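Local structure of iron transport multicopper oxidase FET3 (Saccharomyces cerevisiae, 1ZPU) at residues L190-V195 and L228-A233; S200-I205 and M253-D258. The protein oxidises ferrous to ferric iron with four bound copper ions and molecular oxygen, feeding high-affinity iron uptake through a ferric iron permease, and also oxidises cuprous ions. All blocks are in the same frame, centred on the assembly; numbering follows the deposited sequence.

Overall arrangement
Both contacts lie in the second cupredoxin-like domain, their centres about 10 Å apart. Along the chain their segments alternate: 190-195, 200-205, 228-233, 253-258. Contact 1 spans the two sheets of the beta sandwich, from strand 187-194 to strand 228-230; contact 2 joins strands 201-205 and 250-256 within the second of those sheets. Strand 228-230 is the outer neighbour of 201-205, so the two contacts share a sheet. They also touch directly: Y229 reaches S200 and D257 with its hydroxyl, and I192 packs on F203. Contact 1 ends close to the type 3 copper ligands H62 and H464, whereas contact 2 runs outward to a glycan, so the domain's sandwich reaches from beside those ligands to a glycosylated surface.

Contact 1. Residues L190-V195 and L228-A233; sequences LRIVNV and LYITVA
Between the two sheets of the second cupredoxin-like domain, I192 and N194 of strand 187-194 face L228, I230 and V232 of the segment that starts on edge strand 228-230. The strand axes pass 8.7 Å apart at 42°, a spacing that suits sheets packed face to face through their side chains. I192 works with two branches: its CG2 meets I230 CD1 at 3.4 Å, the two side chains crossing at about a right angle, while its CD1 reaches L228 CD1 at 3.7 Å.

N194 turns the apolar seam polar. Anti to the backbone N (chi1 -173°), its CG is carried toward the 230-232 backbone; there ND2 donates to I230 O over 3.1 Å. The acceptor sits in the amide plane of N194, whereas the donor stands above the carbonyl plane of I230. OD1 takes the backbone N-H of G196, so both ends of the amide are held and its rotation is fixed. N194 CB packs on I230 CG2 at 3.6 Å. Beyond it, A233 N donates to N194 O, nearly straight at 162°, tying the two chain segments together directly. The methyl of A233 comes within about 4 Å of the side chains of H62 and H464, ligands of a type 3 copper. An apolar seam between two sheets, closed at one end by polar and backbone bonds, belongs to the cupredoxin beta sandwich.

Contact 2. Residues S200-I205 and M253-D258; sequences SQYFWI and MQKFDD. With NAG (2-acetamido-2-deoxy-beta-D-glucopyranose), chain L.
Strands 201-205 and 253-256 run antiparallel as neighbours within one sheet of the second cupredoxin-like beta sandwich; their axes approach to 4.6 Å, with 163° between their N-to-C directions. Y202 with K255 and W204 with M253 are the hydrogen-bonded pairs, each linked by reciprocal N-H to O bonds; in the non-hydrogen-bonded pairs F203 lies opposite Q254 and Q201 opposite F256, the side chains of these last two diverging. D257 N reaches S200 O at 3.1 Å, carrying the pairing one step past the strand end.

M253 covers one face of the W204 indole. W204 CG sits between the backbone N and the carbonyl carbon (chi1 72°). M253 CB lies 3.5 Å from the ring plane in a CH-pi contact with the five-membered ring, and CG follows across that same face to CZ2 of the six-membered ring, while SD makes an oblique Met-aromatic contact. K255 CB meets the indole at its edge, 3.9 Å from W204 CZ3, while W204 NE1 bonds N288 OD1. An alanine in place of W204 would probably leave M253 CB and CG without their aromatic cover and N288 OD1 without its indole donor.

On the F203 side of the sheet, Q201 and Q254 run alongside each other, their amide planes 32° apart. Q254 NE2 donates to Q201 OE1 over 2.8 Å, meeting a lone pair in the plane of the Q201 amide, and also bonds I171 O. Back on the W204 face, the Y202 ring turns its edge to F256 O, 3.8 Å from CE1. Y229 meets that ring edge-to-face, and its hydroxyl bonds both S200 OG and D257 OD1. K255 extends to the glycan on N271, where its CE lies 3.4 Å from O5 of the NAG.

Contact 1. Residues L190-V195 and L228-A233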
loop_
_atom_site.group_PDB
_atom_site.type_symbol
_atom_site.label_atom_id
_atom_site.label_comp_id
_atom_site.label_asym_id
_atom_site.label_seq_id
_atom_site.Cartn_x
_atom_site.Cartn_y
_atom_site.Cartn_z
ATOM N N LEU A 190 8.554 8.581 16.559
ATOM C CA LEU A 190 7.305 8.936 15.941
ATOM C C LEU A 190 7.154 8.135 14.650
ATOM O O LEU A 190 7.922 8.324 13.702
ATOM C CB LEU A 190 7.312 10.446 15.677
ATOM C CG LEU A 190 6.014 11.215 15.455
ATOM C CD1 LEU A 190 6.323 12.684 15.302
ATOM C CD2 LEU A 190 5.307 10.725 14.234
ATOM N N ARG A 191 6.170 7.238 14.626
ATOM C CA ARG A 191 5.865 6.455 13.426
ATOM C C ARG A 191 4.830 7.171 12.588
ATOM O O ARG A 191 3.660 7.234 12.956
ATOM C CB ARG A 191 5.321 5.072 13.787
ATOM C CG ARG A 191 6.159 4.261 14.734
ATOM C CD ARG A 191 5.313 3.158 15.315
ATOM N NE ARG A 191 5.809 2.733 16.614
ATOM C CZ ARG A 191 6.732 1.788 16.767
ATOM N NH1 ARG A 191 7.231 1.158 15.695
ATOM N NH2 ARG A 191 7.150 1.464 17.988
ATOM N N ILE A 192 5.251 7.704 11.454
ATOM C CA ILE A 192 4.320 8.416 10.587
ATOM C C ILE A 192 3.894 7.486 9.469
ATOM O O ILE A 192 4.730 7.058 8.681
ATOM C CB ILE A 192 4.926 9.727 10.020
ATOM C CG1 ILE A 192 5.592 10.511 11.132
ATOM C CG2 ILE A 192 3.856 10.619 9.447
ATOM C CD1 ILE A 192 6.730 11.399 10.660
ATOM N N VAL A 193 2.600 7.162 9.416
ATOM C CA VAL A 193 2.080 6.239 8.411
ATOM C C VAL A 193 1.022 6.920 7.574
ATOM O O VAL A 193 0.063 7.481 8.123
ATOM C CB VAL A 193 1.433 4.991 9.060
ATOM C CG1 VAL A 193 1.014 3.997 7.996
ATOM C CG2 VAL A 193 2.378 4.323 10.064
ATOM N N ASN A 194 1.168 6.877 6.254
ATOM C CA ASN A 194 0.061 7.321 5.414
ATOM C C ASN A 194 -0.915 6.180 5.056
ATOM O O ASN A 194 -0.674 5.409 4.124
ATOM C CB ASN A 194 0.547 8.068 4.182
ATOM C CG ASN A 194 -0.589 8.658 3.416
ATOM O OD1 ASN A 194 -1.753 8.283 3.647
ATOM N ND2 ASN A 194 -0.294 9.578 2.507
ATOM N N VAL A 195 -2.001 6.070 5.820
ATOM C CA VAL A 195 -2.992 5.003 5.616
ATOM C C VAL A 195 -4.121 5.468 4.693
ATOM O O VAL A 195 -5.236 4.966 4.753
ATOM C CB VAL A 195 -3.565 4.556 6.959
ATOM C CG1 VAL A 195 -2.484 3.826 7.787
ATOM C CG2 VAL A 195 -4.073 5.763 7.711
ATOM N N LEU A 228 8.745 15.826 5.167
ATOM C CA LEU A 228 8.611 14.540 4.460
ATOM C C LEU A 228 7.540 14.597 3.396
ATOM O O LEU A 228 6.547 15.286 3.562
ATOM C CB LEU A 228 8.277 13.401 5.417
ATOM C CG LEU A 228 9.216 13.098 6.580
ATOM C CD1 LEU A 228 8.557 12.131 7.548
ATOM C CD2 LEU A 228 10.555 12.552 6.089
ATOM N N TYR A 229 7.754 13.876 2.301
ATOM C CA TYR A 229 6.695 13.596 1.338
ATOM C C TYR A 229 6.318 12.115 1.502
ATOM O O TYR A 229 7.107 11.236 1.187
ATOM C CB TYR A 229 7.166 13.907 -0.085
ATOM C CG TYR A 229 6.128 13.696 -1.177
ATOM C CD1 TYR A 229 5.200 14.691 -1.503
ATOM C CD2 TYR A 229 6.073 12.495 -1.879
ATOM C CE1 TYR A 229 4.239 14.489 -2.493
ATOM C CE2 TYR A 229 5.123 12.282 -2.867
ATOM C CZ TYR A 229 4.215 13.279 -3.176
ATOM O OH TYR A 229 3.291 13.026 -4.171
ATOM N N ILE A 230 5.131 11.841 2.021
ATOM C CA ILE A 230 4.694 10.469 2.288
ATOM C C ILE A 230 3.523 10.106 1.382
ATOM O O ILE A 230 2.444 10.724 1.488
ATOM C CB ILE A 230 4.209 10.298 3.751
ATOM C CG1 ILE A 230 5.173 11.014 4.705
ATOM C CG2 ILE A 230 4.059 8.848 4.102
ATOM C CD1 ILE A 230 4.837 10.834 6.168
ATOM N N THR A 231 3.727 9.121 0.500
ATOM C CA THR A 231 2.649 8.625 -0.359
ATOM C C THR A 231 1.789 7.691 0.463
ATOM O O THR A 231 2.164 7.311 1.564
ATOM C CB THR A 231 3.162 7.829 -1.609
ATOM O OG1 THR A 231 3.469 6.470 -1.249
ATOM C CG2 THR A 231 4.377 8.487 -2.268
ATOM N N VAL A 232 0.638 7.289 -0.070
ATOM C CA VAL A 232 -0.204 6.349 0.675
ATOM C C VAL A 232 0.555 5.048 0.810
ATOM O O VAL A 232 1.332 4.698 -0.074
ATOM C CB VAL A 232 -1.564 6.121 0.037
ATOM C CG1 VAL A 232 -2.314 7.414 -0.022
ATOM C CG2 VAL A 232 -1.431 5.520 -1.331
ATOM N N ALA A 233 0.367 4.376 1.943
ATOM C CA ALA A 233 0.930 3.055 2.189
ATOM C C ALA A 233 2.360 3.075 2.703
ATOM O O ALA A 233 2.830 2.088 3.237
ATOM C CB ALA A 233 0.824 2.171 0.941
#

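Contact 2. Residues S200-I205 and M253-D258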
loop_
_atom_site.group_PDB
_atom_site.type_symbol
_atom_site.label_atom_id
_atom_site.label_comp_id
_atom_site.label_asym_id
_atom_site.label_seq_id
_atom_site.Cartn_x
_atom_site.Cartn_y
_atom_site.Cartn_z
ATOM N N SER A 200 -1.022 11.772 -1.696
ATOM C CA SER A 200 0.254 11.958 -0.968
ATOM C C SER A 200 0.184 13.162 -0.025
ATOM O O SER A 200 -0.545 14.122 -0.276
ATOM C CB SER A 200 1.395 12.241 -1.942
ATOM O OG SER A 200 1.619 11.204 -2.876
ATOM N N GLN A 201 0.960 13.150 1.045
ATOM C CA GLN A 201 0.935 14.287 1.953
ATOM C C GLN A 201 2.318 14.783 2.276
ATOM O O GLN A 201 3.262 13.991 2.389
ATOM C CB GLN A 201 0.246 13.919 3.251
ATOM C CG GLN A 201 -1.215 13.531 3.099
ATOM C CD GLN A 201 -1.911 13.477 4.433
ATOM O OE1 GLN A 201 -1.532 14.193 5.368
ATOM N NE2 GLN A 201 -2.914 12.630 4.546
ATOM N N TYR A 202 2.450 16.094 2.432
ATOM C CA TYR A 202 3.659 16.636 3.024
ATOM C C TYR A 202 3.421 16.705 4.514
ATOM O O TYR A 202 2.307 17.007 4.965
ATOM C CB TYR A 202 3.986 18.025 2.502
ATOM C CG TYR A 202 4.130 18.122 1.020
ATOM C CD1 TYR A 202 3.017 18.375 0.225
ATOM C CD2 TYR A 202 5.380 17.988 0.403
ATOM C CE1 TYR A 202 3.129 18.482 -1.142
ATOM C CE2 TYR A 202 5.513 18.096 -0.977
ATOM C CZ TYR A 202 4.375 18.343 -1.745
ATOM O OH TYR A 202 4.440 18.450 -3.121
ATOM N N PHE A 203 4.459 16.417 5.282
ATOM C CA PHE A 203 4.344 16.429 6.718
ATOM C C PHE A 203 5.521 17.144 7.342
ATOM O O PHE A 203 6.671 16.898 6.958
ATOM C CB PHE A 203 4.290 15.007 7.253
ATOM C CG PHE A 203 4.180 14.934 8.739
ATOM C CD1 PHE A 203 2.932 14.949 9.350
ATOM C CD2 PHE A 203 5.327 14.860 9.532
ATOM C CE1 PHE A 203 2.823 14.879 10.726
ATOM C CE2 PHE A 203 5.237 14.798 10.901
ATOM C CZ PHE A 203 3.984 14.816 11.507
ATOM N N TRP A 204 5.234 18.010 8.315
ATOM C CA TRP A 204 6.283 18.674 9.084
ATOM C C TRP A 204 5.800 19.227 10.419
ATOM O O TRP A 204 4.597 19.419 10.626
ATOM C CB TRP A 204 6.955 19.780 8.268
ATOM C CG TRP A 204 6.138 21.023 8.028
ATOM C CD1 TRP A 204 6.197 22.182 8.735
ATOM C CD2 TRP A 204 5.173 21.242 6.981
ATOM N NE1 TRP A 204 5.335 23.117 8.202
ATOM C CE2 TRP A 204 4.693 22.566 7.125
ATOM C CE3 TRP A 204 4.666 20.447 5.939
ATOM C CZ2 TRP A 204 3.739 23.117 6.266
ATOM C CZ3 TRP A 204 3.709 20.993 5.088
ATOM C CH2 TRP A 204 3.256 22.318 5.259
ATOM N N ILE A 205 6.760 19.490 11.307
ATOM C CA ILE A 205 6.492 20.011 12.635
ATOM C C ILE A 205 7.199 21.359 12.757
ATOM O O ILE A 205 8.413 21.438 12.595
ATOM C CB ILE A 205 7.010 19.038 13.715
ATOM C CG1 ILE A 205 6.399 17.653 13.511
ATOM C CG2 ILE A 205 6.710 19.550 15.103
ATOM C CD1 ILE A 205 7.042 16.567 14.351
ATOM N N MET A 253 1.888 19.823 11.091
ATOM C CA MET A 253 1.316 20.258 9.827
ATOM C C MET A 253 1.264 19.144 8.790
ATOM O O MET A 253 2.258 18.467 8.549
ATOM C CB MET A 253 2.158 21.411 9.304
ATOM C CG MET A 253 1.374 22.402 8.479
ATOM S SD MET A 253 0.363 23.545 9.435
ATOM C CE MET A 253 0.968 23.200 11.060
ATOM N N GLN A 254 0.097 18.952 8.194
ATOM C CA GLN A 254 -0.038 18.056 7.044
ATOM C C GLN A 254 -0.676 18.793 5.842
ATOM O O GLN A 254 -1.590 19.615 6.006
ATOM C CB GLN A 254 -0.752 16.736 7.421
ATOM C CG GLN A 254 -2.216 16.814 7.620
ATOM C CD GLN A 254 -2.795 15.617 8.398
ATOM O OE1 GLN A 254 -3.202 15.763 9.548
ATOM N NE2 GLN A 254 -2.875 14.450 7.757
ATOM N N LYS A 255 -0.172 18.516 4.642
ATOM C CA LYS A 255 -0.598 19.259 3.458
ATOM C C LYS A 255 -0.877 18.318 2.291
ATOM O O LYS A 255 -0.113 17.377 2.073
ATOM C CB LYS A 255 0.502 20.260 3.078
ATOM C CG LYS A 255 0.096 21.296 2.062
ATOM C CD LYS A 255 1.276 22.165 1.670
ATOM C CE LYS A 255 0.835 23.450 0.988
ATOM N NZ LYS A 255 -0.420 23.286 0.191
ATOM N N PHE A 256 -1.968 18.569 1.563
ATOM C CA PHE A 256 -2.298 17.819 0.352
ATOM C C PHE A 256 -1.187 17.972 -0.680
ATOM O O PHE A 256 -0.579 19.048 -0.796
ATOM C CB PHE A 256 -3.537 18.415 -0.302
ATOM C CG PHE A 256 -4.832 17.759 0.061
ATOM C CD1 PHE A 256 -5.620 18.271 1.080
ATOM C CD2 PHE A 256 -5.314 16.691 -0.691
ATOM C CE1 PHE A 256 -6.825 17.689 1.383
ATOM C CE2 PHE A 256 -6.528 16.101 -0.404
ATOM C CZ PHE A 256 -7.288 16.590 0.638
ATOM N N ASP A 257 -0.935 16.922 -1.456
ATOM C CA ASP A 257 -0.239 17.071 -2.731
ATOM C C ASP A 257 -1.300 17.326 -3.805
ATOM O O ASP A 257 -1.815 16.390 -4.431
ATOM C CB ASP A 257 0.554 15.819 -3.042
ATOM C CG ASP A 257 1.239 15.871 -4.388
ATOM O OD1 ASP A 257 1.975 14.906 -4.681
ATOM O OD2 ASP A 257 1.049 16.847 -5.156
ATOM N N ASP A 258 -1.645 18.592 -4.007
ATOM C CA ASP A 258 -2.828 18.924 -4.799
ATOM C C ASP A 258 -2.602 18.679 -6.292
ATOM O O ASP A 258 -3.528 18.689 -7.097
ATOM C CB ASP A 258 -3.281 20.358 -4.512
ATOM C CG ASP A 258 -2.174 21.365 -4.703
ATOM O OD1 ASP A 258 -2.023 22.257 -3.838
ATOM O OD2 ASP A 258 -1.445 21.256 -5.710
HETATM C C1 NAG L . -1.073 26.137 2.895
HETATM C C2 NAG L . -1.524 27.592 2.848
HETATM C C3 NAG L . -0.707 28.465 1.886
HETATM C C4 NAG L . 0.768 28.413 2.216
HETATM C C5 NAG L . 1.134 26.931 2.152
HETATM C C6 NAG L . 2.607 26.719 2.492
HETATM C C7 NAG L . -3.788 28.446 3.149
HETATM C C8 NAG L . -3.522 28.799 4.586
HETATM N N2 NAG L . -2.919 27.656 2.499
HETATM O O3 NAG L . -1.079 29.819 1.985
HETATM O O4 NAG L . 1.442 29.220 1.268
HETATM O O5 NAG L . 0.339 26.139 3.051
HETATM O O6 NAG L . 2.805 27.002 3.858
HETATM O O7 NAG L . -4.800 28.902 2.617
#